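Local coordinates for protein alkaline phosphatase D (Bacillus subtilis, PDB 2YEQ) that hydrolyses phosphate esters, acting as a phosphodiesterase and alkaline phosphatase with an active site that contains iron and calcium, at residues A218-E223 against A230-R235; V114-F119 against T446-Q451; E54-I59 against Y89-T94; Q126-Y131 against T165-T170. All blocks are in the same frame, centred on the assembly; numbering follows the deposited sequence.

Contact 1. Residues A218-E223 against A230-R235; sequences ANKIPE and AFVLRR. With PE5 (3,6,9,12,15,18,21,24-octaoxahexacosan-1-ol), chain B; PE5 (3,6,9,12,15,18,21,24-octaoxahexacosan-1-ol), chain C; PE5 (3,6,9,12,15,18,21,24-octaoxahexacosan-1-ol), chain J.
R235 NH1 meets N219 twice, at two oxygens of the same residue. The bond to the side-chain OD1 is 3.1 Å long, with the amide and guanidinium planes only 9° apart; the one to the backbone O, 2.8 Å from NH1, is weak because it bends to 134° at the hydrogen. OD1 also accepts from K220 NZ at 2.9 Å, the two donors arriving from opposite faces of the amide plane, and water 1 links OD1 to R235 NH2. K220 NZ also donates to O2 of a bound polyether, 3.0 Å away. With chi1 at -166°, N219 CG is anti to the backbone N. Two cationic groups therefore share one neutral oxygen, with K220 NZ 4.2 Å from R235 NH2; NH2 also bonds P257 O, and NH1 Q280 O, while D258 makes a long, weak ion pair with NH2. K220 CG lies over one face of the guanidinium.

These residues join a type II' beta turn, A218 to I221, to the helix 228-245 that follows a few residues later, in the PhoD-like phosphatase region. The apolar part is carried by F231. P222 N lies over one face of its ring, toward the rim, and P222 CB is 3.8 Å from CD1, while N219 O lies at the ring edge, 3.4 Å from CE2. V232 CG2 meets K220 CD at 4.0 Å where the two side chains cross.

Contact 2. Residues V114-F119 against T446-Q451; sequences VPQMTF and TVTPHQ. With PE5 (3,6,9,12,15,18,21,24-octaoxahexacosan-1-ol), chain H.
M117 O accepts the shortest bond between the segments, from V447 N at 2.7 Å, nearly straight at 166° and close to the carbonyl direction. The return bond, M117 N to V447 O, is 3.0 Å and more bent, 144° at the hydrogen. Each carbonyl is also approached by a CA-H: T446 CA stands 3.3 Å from M117 O, and Q116 CA 3.2 Å from V447 O. M117 and V447 are thus an antiparallel hydrogen-bonded pair, and T118 with T446 the adjoining non-hydrogen-bonded pair, where strands 117-122 and 440-448 run side by side in the large mixed sheet. On the M117 and V447 face, the V447 methyl CG2 meets F119 CE2 obliquely at 4.1 Å. On the other face T118 and T446 lie side by side, pointing the same way, and Q116 CD rests 3.8 Å from T446 CG2. Past the paired residues, P449 CD closes on P115 O. D144 bonds T118 N from the other flank. Backbone bonds set the register, while the side chains add apolar packing on the M117 face and a mixed, more polar surface on the threonine face.

Contact 3. Residues E54-I59 against Y89-T94; sequences EHFRKI and YYRFKT. With PE5 (3,6,9,12,15,18,21,24-octaoxahexacosan-1-ol), chain P; PE5 (3,6,9,12,15,18,21,24-octaoxahexacosan-1-ol), chain X.
A cation-pi stack joins residues 54-58, in the loop between strands 44-51 and 59-67, to strand 87-94 of the four-stranded antiparallel sheet in the N-terminal domain. The R91 guanidinium lies flat on the F56 ring, its CZ 4.2 Å from the ring centroid and the planes 12° apart. R91 CD adds a CH-pi contact over the same ring, 4.0 Å from its centroid. With chi1 at 71°, R91 CG occupies the position between backbone N and carbonyl carbon, and the chain then runs extended to NE across the phenyl face. The F56 ring points its CZ at the strand backbone, 3.5 Å from Y90 C, and touches Y89 CB. Next to it, E54 CB stands over the centre of the Y89 ring in a second CH-pi contact, 3.9 Å from the centroid. An alanine in place of F56 would probably leave the R91 guanidinium without its stacking surface and open a gap above the strand. R91 NH2 forms a salt bridge with E49, while a bound polyether lies at NH1. The cation therefore has a carboxylate for its charge and an aromatic face for its flat side, which would be expected to restrict rotation of the group.

Contact 4. Residues Q126-Y131 against T165-T170; sequences QYEHGY and TGNVRT. With PE5 (3,6,9,12,15,18,21,24-octaoxahexacosan-1-ol), chain Z.
R169 leaves its backbone with CG anti to the carbonyl carbon (chi1 -55°) and bends at chi3 (-84°) to set NE over the ring of Y127, whose own CG is anti to the backbone N. The guanidinium lies flat on that ring, CZ 3.8 Å from the centroid and the planes 14° apart, a cation-pi stack. The rim atom CD1 of Y131 lies over the opposite guanidinium face, its ring tilted, and Y131 CE1 stands 3.6 Å from R169 CD. NE donates to Y127 O at 2.9 Å, and NH2 makes a weak bond to G130 O. D192 completes the grip with a salt bridge to NH1. An alanine here would probably leave D192 without its cationic mate and the Y127 ring without its stacked cation.

The backbones are joined at E128 O, which accepts from R169 N at 3.3 Å and, weakly, from V168 N. E128 OE1 takes a straight bond from Q126 NE2, 3.0 Å long, and OE2 is held by H171 N and by water 3, which bridges to N167 ND2; N167 OD1 accepts from S163 N. V168 CG2 packs on G130 CA at 3.7 Å. Two loops of the phosphatase region are joined here, after strands 117-122 and 145-148; the side chain of H129 lies about 8 Å from the iron(III) ion. Stacked on Y127, flanked by Y131 and paired with a carboxylate, the R169 cation is likely to be held firmly, tying the two loops together.

From the N terminus, contact 3 comes first, closing a loop of 29 residues inside the N-terminal domain, where it ties the turn between two strands to strand 87-94. Contact 2 then opens at 114-119 and closes only at 446-451, pairing strand 117-122 with strand 440-448 in the large mixed sheet. Within that long excursion lie contacts 4 and 1, one after the other: contact 4 joins two loops that follow neighbouring strands of the large sheet, and contact 1 fastens a turn to the helix just after it. None of the four cross. Contacts 1 and 4 lie closest, about 12 Å between nearest atoms, and contact 2 is across the chain's centre from both.

Contact 1. Residues A218-E223 against A230-R235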
# COMPACT_ATOMS: atom_id res chain seq x y z
N ALA A 218 7.70 -15.02 2.72
CA ALA A 218 8.73 -14.43 3.58
C ALA A 218 10.09 -14.57 2.89
O ALA A 218 10.67 -15.65 2.90
CB ALA A 218 8.72 -15.15 4.96
N ASN A 219 10.57 -13.46 2.31
CA ASN A 219 11.77 -13.46 1.49
C ASN A 219 11.61 -14.49 0.33
O ASN A 219 10.85 -14.23 -0.64
CB ASN A 219 13.03 -13.68 2.36
CG ASN A 219 14.30 -13.36 1.65
OD1 ASN A 219 14.39 -13.33 0.40
ND2 ASN A 219 15.35 -13.10 2.45
N LYS A 220 12.26 -15.66 0.44
CA LYS A 220 12.16 -16.66 -0.63
C LYS A 220 11.46 -17.92 -0.19
O LYS A 220 11.49 -18.94 -0.87
CB LYS A 220 13.54 -16.91 -1.21
CG LYS A 220 13.97 -15.69 -2.05
CD LYS A 220 15.40 -15.77 -2.48
CE LYS A 220 16.07 -14.42 -2.47
NZ LYS A 220 16.73 -14.10 -1.14
N ILE A 221 10.77 -17.83 0.95
CA ILE A 221 9.99 -18.92 1.48
C ILE A 221 8.49 -18.70 1.27
O ILE A 221 7.90 -17.80 1.90
CB ILE A 221 10.25 -19.10 2.99
CG1 ILE A 221 11.74 -19.26 3.28
CG2 ILE A 221 9.48 -20.28 3.52
CD1 ILE A 221 12.03 -19.28 4.79
N PRO A 222 7.85 -19.54 0.45
CA PRO A 222 6.40 -19.45 0.29
C PRO A 222 5.67 -20.12 1.43
O PRO A 222 6.25 -20.90 2.20
CB PRO A 222 6.13 -20.23 -1.02
CG PRO A 222 7.20 -21.31 -0.99
CD PRO A 222 8.42 -20.64 -0.38
N GLU A 223 4.39 -19.81 1.54
CA GLU A 223 3.52 -20.38 2.53
C GLU A 223 3.27 -21.89 2.30
O GLU A 223 3.44 -22.40 1.19
CB GLU A 223 2.17 -19.65 2.54
CG GLU A 223 1.31 -19.80 1.28
CD GLU A 223 -0.13 -19.31 1.47
OE1 GLU A 223 -0.48 -18.97 2.62
OE2 GLU A 223 -0.91 -19.27 0.46
N ALA A 230 10.72 -23.07 -6.98
CA ALA A 230 9.65 -22.55 -7.86
C ALA A 230 9.26 -21.13 -7.41
O ALA A 230 8.93 -20.29 -8.22
CB ALA A 230 8.40 -23.44 -7.81
N PHE A 231 9.30 -20.88 -6.10
CA PHE A 231 8.90 -19.56 -5.59
C PHE A 231 9.85 -18.46 -6.02
O PHE A 231 9.41 -17.35 -6.32
CB PHE A 231 8.75 -19.55 -4.09
CG PHE A 231 8.29 -18.20 -3.57
CD1 PHE A 231 6.98 -17.81 -3.76
CD2 PHE A 231 9.20 -17.32 -3.01
CE1 PHE A 231 6.53 -16.54 -3.35
CE2 PHE A 231 8.77 -16.05 -2.57
CZ PHE A 231 7.43 -15.66 -2.76
N VAL A 232 11.15 -18.75 -6.10
CA VAL A 232 12.10 -17.74 -6.52
C VAL A 232 11.84 -17.28 -7.96
O VAL A 232 11.97 -16.10 -8.29
CB VAL A 232 13.55 -18.22 -6.34
CG1 VAL A 232 14.55 -17.17 -6.85
CG2 VAL A 232 13.80 -18.53 -4.86
N LEU A 233 11.48 -18.23 -8.82
CA LEU A 233 11.12 -17.89 -10.19
C LEU A 233 9.83 -17.06 -10.19
O LEU A 233 9.70 -16.10 -10.92
CB LEU A 233 10.93 -19.17 -11.00
CG LEU A 233 12.22 -19.95 -11.27
CD1 LEU A 233 11.87 -21.32 -11.88
CD2 LEU A 233 13.11 -19.13 -12.18
N ARG A 234 8.90 -17.45 -9.35
CA ARG A 234 7.66 -16.71 -9.21
C ARG A 234 7.88 -15.27 -8.71
O ARG A 234 7.27 -14.33 -9.22
CB ARG A 234 6.76 -17.47 -8.28
CG ARG A 234 5.36 -17.06 -8.33
CD ARG A 234 4.56 -17.92 -7.45
NE ARG A 234 3.18 -17.49 -7.46
CZ ARG A 234 2.20 -18.07 -6.81
NH1 ARG A 234 2.40 -19.16 -6.08
NH2 ARG A 234 0.99 -17.56 -6.90
N ARG A 235 8.78 -15.09 -7.75
CA ARG A 235 9.08 -13.76 -7.26
C ARG A 235 9.72 -12.88 -8.32
O ARG A 235 9.39 -11.69 -8.42
CB ARG A 235 9.98 -13.80 -6.01
CG ARG A 235 9.92 -12.52 -5.19
CD ARG A 235 10.71 -12.62 -3.90
NE ARG A 235 12.09 -12.14 -4.03
CZ ARG A 235 12.91 -11.96 -3.01
NH1 ARG A 235 12.51 -12.27 -1.79
NH2 ARG A 235 14.14 -11.50 -3.20
O1 PE5 B . 17.30 -16.20 1.44
C1 PE5 B . 18.45 -15.40 1.68
C2 PE5 B . 19.55 -15.71 0.69
O2 PE5 B . 19.51 -14.79 -0.41
C3 PE5 B . 20.50 -15.00 -1.45
C4 PE5 B . 20.31 -16.33 -2.18
O3 PE5 B . 20.10 -16.19 -3.59
C5 PE5 B . 19.86 -17.44 -4.26
C6 PE5 B . 18.38 -17.83 -4.21
O4 PE5 B . 18.17 -19.11 -3.57
C7 PE5 B . 17.32 -19.06 -2.41
C8 PE5 B . 16.81 -20.43 -2.07
C48 PE5 C . 2.31 -21.15 6.03
C50 PE5 C . 2.13 -22.27 7.06
O1 PE5 C . 3.40 -22.85 7.43
C1 PE5 C . 3.64 -24.14 6.83
C48 PE5 J . 5.46 -24.62 -11.51
C50 PE5 J . 4.07 -24.52 -10.87
O1 PE5 J . 4.09 -23.90 -9.57
C1 PE5 J . 5.05 -22.83 -9.41
C2 PE5 J . 4.80 -22.00 -8.14
O2 PE5 J . 3.97 -22.67 -7.19
O HOH W 1 15.76 -10.87 -0.76

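Contact 2. Residues V114-F119 against T446-Q451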
# COMPACT_ATOMS: atom_id res chain seq x y z
N VAL A 114 7.34 24.23 4.71
CA VAL A 114 5.96 24.08 4.26
C VAL A 114 5.01 23.96 5.43
O VAL A 114 5.29 23.24 6.38
CB VAL A 114 5.81 22.88 3.28
CG1 VAL A 114 6.66 23.13 2.04
CG2 VAL A 114 6.25 21.62 3.92
N PRO A 115 3.88 24.67 5.36
CA PRO A 115 2.92 24.69 6.47
C PRO A 115 1.97 23.51 6.56
O PRO A 115 1.40 23.27 7.63
CB PRO A 115 2.07 25.94 6.17
CG PRO A 115 2.12 26.08 4.72
CD PRO A 115 3.53 25.67 4.34
N GLN A 116 1.75 22.79 5.46
CA GLN A 116 0.75 21.73 5.45
C GLN A 116 1.00 20.72 4.31
O GLN A 116 1.61 21.05 3.29
CB GLN A 116 -0.65 22.32 5.32
CG GLN A 116 -1.79 21.34 5.55
CD GLN A 116 -3.16 22.02 5.55
OE1 GLN A 116 -3.56 22.61 6.54
NE2 GLN A 116 -3.89 21.90 4.46
N MET A 117 0.55 19.49 4.55
CA MET A 117 0.61 18.42 3.56
C MET A 117 -0.65 17.60 3.75
O MET A 117 -1.07 17.34 4.89
CB MET A 117 1.83 17.53 3.84
CG MET A 117 1.94 16.34 2.91
SD MET A 117 3.30 15.26 3.34
CE MET A 117 3.39 14.26 1.83
N THR A 118 -1.26 17.19 2.64
CA THR A 118 -2.41 16.29 2.71
C THR A 118 -2.15 15.11 1.76
O THR A 118 -1.74 15.31 0.62
CB THR A 118 -3.73 17.00 2.30
OG1 THR A 118 -3.89 18.18 3.10
CG2 THR A 118 -4.93 16.09 2.50
N PHE A 119 -2.40 13.90 2.24
CA PHE A 119 -2.18 12.70 1.42
C PHE A 119 -3.18 11.66 1.85
O PHE A 119 -3.87 11.86 2.85
CB PHE A 119 -0.72 12.22 1.49
CG PHE A 119 -0.28 11.68 2.83
CD1 PHE A 119 -0.51 10.37 3.17
CD2 PHE A 119 0.40 12.49 3.74
CE1 PHE A 119 -0.09 9.84 4.41
CE2 PHE A 119 0.84 11.97 4.97
CZ PHE A 119 0.58 10.63 5.29
N THR A 446 -3.73 14.85 7.16
CA THR A 446 -3.40 16.27 7.02
C THR A 446 -2.38 16.64 8.07
O THR A 446 -2.61 16.46 9.26
CB THR A 446 -4.64 17.16 7.20
OG1 THR A 446 -5.66 16.73 6.28
CG2 THR A 446 -4.29 18.62 6.93
N VAL A 447 -1.23 17.09 7.62
CA VAL A 447 -0.10 17.24 8.49
C VAL A 447 0.33 18.69 8.54
O VAL A 447 0.52 19.32 7.50
CB VAL A 447 1.09 16.42 7.98
CG1 VAL A 447 2.30 16.53 8.95
CG2 VAL A 447 0.64 14.95 7.76
N THR A 448 0.53 19.19 9.76
CA THR A 448 1.12 20.50 10.01
C THR A 448 2.26 20.29 11.00
O THR A 448 2.34 19.24 11.61
CB THR A 448 0.04 21.47 10.60
OG1 THR A 448 -0.45 20.96 11.84
CG2 THR A 448 -1.15 21.61 9.64
N PRO A 449 3.10 21.30 11.19
CA PRO A 449 4.27 21.13 12.06
C PRO A 449 3.98 20.63 13.48
O PRO A 449 4.80 19.89 14.02
CB PRO A 449 4.90 22.52 12.09
CG PRO A 449 4.55 23.09 10.76
CD PRO A 449 3.13 22.62 10.54
N HIS A 450 2.84 20.99 14.05
CA HIS A 450 2.56 20.62 15.45
C HIS A 450 1.40 19.68 15.60
O HIS A 450 1.02 19.32 16.72
CB HIS A 450 2.33 21.89 16.28
CG HIS A 450 3.49 22.84 16.22
ND1 HIS A 450 4.79 22.44 16.43
CD2 HIS A 450 3.55 24.16 15.91
CE1 HIS A 450 5.60 23.46 16.26
NE2 HIS A 450 4.87 24.52 15.96
N GLN A 451 0.82 19.27 14.49
CA GLN A 451 -0.32 18.40 14.54
C GLN A 451 -0.45 17.44 13.33
O GLN A 451 -0.29 17.86 12.18
CB GLN A 451 -1.54 19.26 14.60
CG GLN A 451 -2.77 18.52 14.84
CD GLN A 451 -3.96 19.44 14.92
OE1 GLN A 451 -4.15 20.15 15.93
NE2 GLN A 451 -4.76 19.47 13.85
C48 PE5 H . -9.98 17.44 7.09
C50 PE5 H . -9.81 18.93 7.33
O1 PE5 H . -8.79 19.15 8.31
C1 PE5 H . -7.90 20.24 8.05
C2 PE5 H . -6.65 20.17 8.93
O2 PE5 H . -6.83 20.93 10.13
C3 PE5 H . -6.00 20.59 11.25
C4 PE5 H . -6.56 21.30 12.48
O3 PE5 H . -7.17 20.38 13.41
C5 PE5 H . -8.58 20.57 13.50
C6 PE5 H . -9.27 19.64 14.47
O4 PE5 H . -10.64 19.50 14.09
C7 PE5 H . -10.89 18.34 13.31
C8 PE5 H . -12.23 18.35 12.61
O5 PE5 H . -12.13 17.61 11.39
C9 PE5 H . -12.63 16.28 11.55

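Contact 3. Residues E54-I59 against Y89-T94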
# COMPACT_ATOMS: atom_id res chain seq x y z
N GLU A 54 -3.55 22.45 -18.26
CA GLU A 54 -4.22 21.25 -18.75
C GLU A 54 -4.49 21.22 -20.26
O GLU A 54 -4.87 20.17 -20.79
CB GLU A 54 -5.50 20.99 -17.97
CG GLU A 54 -6.60 21.99 -18.18
CD GLU A 54 -7.68 21.88 -17.11
OE1 GLU A 54 -8.57 21.02 -17.26
OE2 GLU A 54 -7.61 22.64 -16.12
N HIS A 55 -4.30 22.35 -20.94
CA HIS A 55 -4.47 22.44 -22.39
C HIS A 55 -3.13 22.37 -23.14
O HIS A 55 -3.10 22.47 -24.35
CB HIS A 55 -5.22 23.71 -22.77
CG HIS A 55 -6.55 23.82 -22.10
ND1 HIS A 55 -7.61 22.99 -22.41
CD2 HIS A 55 -6.99 24.64 -21.11
CE1 HIS A 55 -8.65 23.30 -21.65
NE2 HIS A 55 -8.30 24.30 -20.86
N PHE A 56 -2.04 22.19 -22.40
CA PHE A 56 -0.72 21.97 -23.00
C PHE A 56 -0.24 23.10 -23.89
O PHE A 56 0.48 22.87 -24.86
CB PHE A 56 -0.69 20.60 -23.68
CG PHE A 56 -0.71 19.48 -22.70
CD1 PHE A 56 -1.90 19.13 -22.06
CD2 PHE A 56 0.47 18.84 -22.32
CE1 PHE A 56 -1.91 18.11 -21.10
CE2 PHE A 56 0.46 17.84 -21.35
CZ PHE A 56 -0.72 17.47 -20.74
N ARG A 57 -0.59 24.32 -23.52
CA ARG A 57 -0.08 25.51 -24.18
C ARG A 57 1.23 25.95 -23.57
O ARG A 57 2.02 26.63 -24.22
CB ARG A 57 -1.12 26.63 -24.11
CG ARG A 57 -2.31 26.39 -25.01
CD ARG A 57 -3.34 27.50 -24.92
NE ARG A 57 -4.67 26.99 -25.26
CZ ARG A 57 -5.83 27.49 -24.83
NH1 ARG A 57 -5.86 28.56 -24.03
NH2 ARG A 57 -6.97 26.92 -25.20
N LYS A 58 1.48 25.53 -22.33
CA LYS A 58 2.70 25.90 -21.61
C LYS A 58 3.56 24.68 -21.29
O LYS A 58 3.75 24.33 -20.12
CB LYS A 58 2.36 26.65 -20.32
CG LYS A 58 1.64 27.98 -20.55
CD LYS A 58 1.05 28.52 -19.26
CE LYS A 58 -0.01 29.60 -19.52
NZ LYS A 58 -0.97 29.70 -18.37
N ILE A 59 4.12 24.08 -22.33
CA ILE A 59 4.89 22.85 -22.19
C ILE A 59 6.25 23.18 -21.63
O ILE A 59 6.91 24.08 -22.14
CB ILE A 59 5.00 22.12 -23.56
CG1 ILE A 59 3.63 21.53 -23.92
CG2 ILE A 59 6.07 21.05 -23.53
CD1 ILE A 59 3.48 21.16 -25.40
N TYR A 89 0.73 18.99 -15.55
CA TYR A 89 -0.08 18.07 -16.32
C TYR A 89 0.83 17.33 -17.27
O TYR A 89 1.88 17.87 -17.69
CB TYR A 89 -1.19 18.81 -17.06
CG TYR A 89 -2.11 19.50 -16.10
CD1 TYR A 89 -1.82 20.79 -15.64
CD2 TYR A 89 -3.23 18.86 -15.60
CE1 TYR A 89 -2.64 21.42 -14.72
CE2 TYR A 89 -4.07 19.48 -14.68
CZ TYR A 89 -3.76 20.76 -14.24
OH TYR A 89 -4.57 21.41 -13.33
N TYR A 90 0.45 16.09 -17.60
CA TYR A 90 1.25 15.28 -18.50
C TYR A 90 0.37 14.42 -19.38
O TYR A 90 -0.78 14.12 -19.02
CB TYR A 90 2.27 14.43 -17.70
CG TYR A 90 1.63 13.39 -16.80
CD1 TYR A 90 1.22 13.71 -15.52
CD2 TYR A 90 1.44 12.07 -17.25
CE1 TYR A 90 0.63 12.77 -14.71
CE2 TYR A 90 0.85 11.13 -16.44
CZ TYR A 90 0.45 11.46 -15.18
OH TYR A 90 -0.16 10.55 -14.38
N ARG A 91 0.90 14.03 -20.53
CA ARG A 91 0.21 13.10 -21.42
C ARG A 91 1.19 12.45 -22.37
O ARG A 91 2.31 12.93 -22.54
CB ARG A 91 -0.89 13.80 -22.22
CG ARG A 91 -0.33 14.72 -23.25
CD ARG A 91 -1.42 15.35 -24.11
NE ARG A 91 -0.80 16.40 -24.93
CZ ARG A 91 -1.48 17.25 -25.68
NH1 ARG A 91 -2.81 17.22 -25.72
NH2 ARG A 91 -0.82 18.16 -26.38
N PHE A 92 0.75 11.36 -22.97
CA PHE A 92 1.55 10.59 -23.90
C PHE A 92 0.86 10.58 -25.25
O PHE A 92 -0.37 10.68 -25.33
CB PHE A 92 1.69 9.14 -23.43
CG PHE A 92 2.37 8.99 -22.10
CD1 PHE A 92 3.75 8.86 -22.01
CD2 PHE A 92 1.63 8.96 -20.93
CE1 PHE A 92 4.37 8.69 -20.79
CE2 PHE A 92 2.25 8.80 -19.68
CZ PHE A 92 3.62 8.66 -19.63
N LYS A 93 1.64 10.36 -26.30
CA LYS A 93 1.13 10.20 -27.66
C LYS A 93 1.94 9.10 -28.33
O LYS A 93 3.16 9.09 -28.24
CB LYS A 93 1.30 11.51 -28.42
CG LYS A 93 0.68 11.56 -29.78
CD LYS A 93 1.26 12.75 -30.57
CE LYS A 93 0.36 13.22 -31.71
NZ LYS A 93 0.68 14.61 -32.14
N THR A 94 1.25 8.17 -28.97
CA THR A 94 1.90 7.13 -29.76
C THR A 94 1.19 7.07 -31.10
O THR A 94 -0.02 6.84 -31.15
CB THR A 94 1.98 5.78 -29.00
OG1 THR A 94 2.82 4.87 -29.72
CG2 THR A 94 0.60 5.16 -28.73
C50 PE5 P . -2.75 20.42 -28.21
O1 PE5 P . -3.77 19.66 -27.56
C1 PE5 P . -4.15 20.20 -26.28
C2 PE5 P . -5.32 19.41 -25.68
O2 PE5 P . -4.99 18.86 -24.40
C3 PE5 P . -6.03 18.10 -23.75
C4 PE5 P . -6.01 16.60 -24.12
O3 PE5 P . -4.72 16.10 -24.50
O1 PE5 X . 9.46 28.14 -16.79
C1 PE5 X . 9.54 27.05 -17.71
C2 PE5 X . 9.07 27.47 -19.11
O2 PE5 X . 7.66 27.66 -19.14
C3 PE5 X . 7.06 27.60 -20.44
C4 PE5 X . 5.65 28.16 -20.37
O HOH W 2 -0.60 21.07 -27.66

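Contact 4. Residues Q126-Y131 against T165-T170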
# COMPACT_ATOMS: atom_id res chain seq x y z
N GLN A 126 -8.73 -6.48 -3.25
CA GLN A 126 -9.13 -7.75 -3.86
C GLN A 126 -10.25 -7.43 -4.88
O GLN A 126 -11.33 -7.01 -4.52
CB GLN A 126 -9.62 -8.75 -2.82
CG GLN A 126 -9.13 -10.19 -2.99
CD GLN A 126 -9.80 -10.95 -4.16
OE1 GLN A 126 -10.07 -10.36 -5.18
NE2 GLN A 126 -10.04 -12.26 -4.00
N TYR A 127 -9.95 -7.62 -6.16
CA TYR A 127 -10.85 -7.25 -7.26
C TYR A 127 -12.18 -7.94 -7.17
O TYR A 127 -13.24 -7.36 -7.50
CB TYR A 127 -10.16 -7.57 -8.58
CG TYR A 127 -10.88 -7.24 -9.87
CD1 TYR A 127 -10.75 -5.97 -10.47
CD2 TYR A 127 -11.64 -8.19 -10.53
CE1 TYR A 127 -11.38 -5.69 -11.67
CE2 TYR A 127 -12.27 -7.90 -11.73
CZ TYR A 127 -12.14 -6.66 -12.29
OH TYR A 127 -12.79 -6.37 -13.47
N GLU A 128 -12.15 -9.17 -6.68
CA GLU A 128 -13.36 -9.98 -6.64
C GLU A 128 -14.30 -9.58 -5.50
O GLU A 128 -15.51 -9.90 -5.55
CB GLU A 128 -13.00 -11.45 -6.43
CG GLU A 128 -12.03 -12.03 -7.46
CD GLU A 128 -11.78 -13.53 -7.20
OE1 GLU A 128 -11.43 -13.91 -6.03
OE2 GLU A 128 -12.01 -14.31 -8.15
N HIS A 129 -13.77 -8.93 -4.47
CA HIS A 129 -14.55 -8.67 -3.25
C HIS A 129 -15.46 -7.44 -3.32
O HIS A 129 -16.38 -7.32 -2.51
CB HIS A 129 -13.62 -8.58 -2.04
CG HIS A 129 -13.02 -9.91 -1.67
ND1 HIS A 129 -12.37 -10.14 -0.48
CD2 HIS A 129 -13.02 -11.09 -2.34
CE1 HIS A 129 -11.96 -11.39 -0.44
NE2 HIS A 129 -12.35 -11.99 -1.56
N GLY A 130 -15.21 -6.56 -4.27
CA GLY A 130 -16.08 -5.41 -4.44
C GLY A 130 -15.61 -4.49 -5.53
O GLY A 130 -14.58 -4.72 -6.15
N TYR A 131 -16.42 -3.46 -5.74
CA TYR A 131 -16.14 -2.37 -6.67
C TYR A 131 -15.23 -1.36 -6.01
O TYR A 131 -15.19 -1.24 -4.77
CB TYR A 131 -17.50 -1.78 -7.20
CG TYR A 131 -18.20 -2.84 -8.02
CD1 TYR A 131 -17.81 -3.10 -9.34
CD2 TYR A 131 -19.12 -3.70 -7.43
CE1 TYR A 131 -18.39 -4.13 -10.07
CE2 TYR A 131 -19.69 -4.73 -8.14
CZ TYR A 131 -19.32 -4.94 -9.47
OH TYR A 131 -19.87 -5.99 -10.14
N THR A 165 -19.23 -11.47 2.04
CA THR A 165 -20.38 -10.86 1.35
C THR A 165 -20.44 -11.19 -0.15
O THR A 165 -21.23 -10.61 -0.88
CB THR A 165 -20.47 -9.34 1.63
OG1 THR A 165 -19.23 -8.68 1.34
CG2 THR A 165 -20.83 -9.11 3.09
N GLY A 166 -19.61 -12.16 -0.60
CA GLY A 166 -19.70 -12.69 -1.96
C GLY A 166 -18.64 -12.15 -2.88
O GLY A 166 -18.23 -10.99 -2.77
N ASN A 167 -18.17 -12.99 -3.79
CA ASN A 167 -17.25 -12.54 -4.83
C ASN A 167 -18.01 -11.98 -6.04
O ASN A 167 -18.39 -12.72 -6.97
CB ASN A 167 -16.30 -13.66 -5.25
CG ASN A 167 -15.13 -13.80 -4.29
OD1 ASN A 167 -15.18 -13.25 -3.18
ND2 ASN A 167 -14.08 -14.51 -4.70
N VAL A 168 -18.16 -10.66 -6.06
CA VAL A 168 -19.03 -10.01 -7.04
C VAL A 168 -18.38 -9.88 -8.41
O VAL A 168 -19.08 -9.72 -9.41
CB VAL A 168 -19.54 -8.63 -6.52
CG1 VAL A 168 -20.42 -8.86 -5.28
CG2 VAL A 168 -18.38 -7.67 -6.21
N ARG A 169 -17.04 -9.88 -8.45
CA ARG A 169 -16.29 -9.97 -9.69
C ARG A 169 -15.39 -11.21 -9.61
O ARG A 169 -15.34 -11.86 -8.57
CB ARG A 169 -15.46 -8.71 -9.94
CG ARG A 169 -16.25 -7.39 -9.92
CD ARG A 169 -15.44 -6.23 -10.49
NE ARG A 169 -14.57 -5.63 -9.47
CZ ARG A 169 -13.92 -4.49 -9.60
NH1 ARG A 169 -13.99 -3.82 -10.74
NH2 ARG A 169 -13.18 -4.00 -8.61
N THR A 170 -14.70 -11.52 -10.70
CA THR A 170 -14.00 -12.81 -10.84
C THR A 170 -12.62 -12.60 -11.41
O THR A 170 -12.47 -11.92 -12.43
CB THR A 170 -14.80 -13.74 -11.78
OG1 THR A 170 -16.12 -13.89 -11.26
CG2 THR A 170 -14.12 -15.15 -11.87
C50 PE5 Z . -21.60 -17.21 -7.38
O1 PE5 Z . -21.35 -16.04 -6.58
C1 PE5 Z . -22.33 -15.02 -6.80
C2 PE5 Z . -21.74 -13.67 -6.40
O2 PE5 Z . -22.68 -12.58 -6.52
C3 PE5 Z . -23.50 -12.48 -5.35
C4 PE5 Z . -22.67 -12.07 -4.16
O HOH W 3 -14.28 -15.57 -7.50
O HOH W 4 -17.86 -9.08 -1.03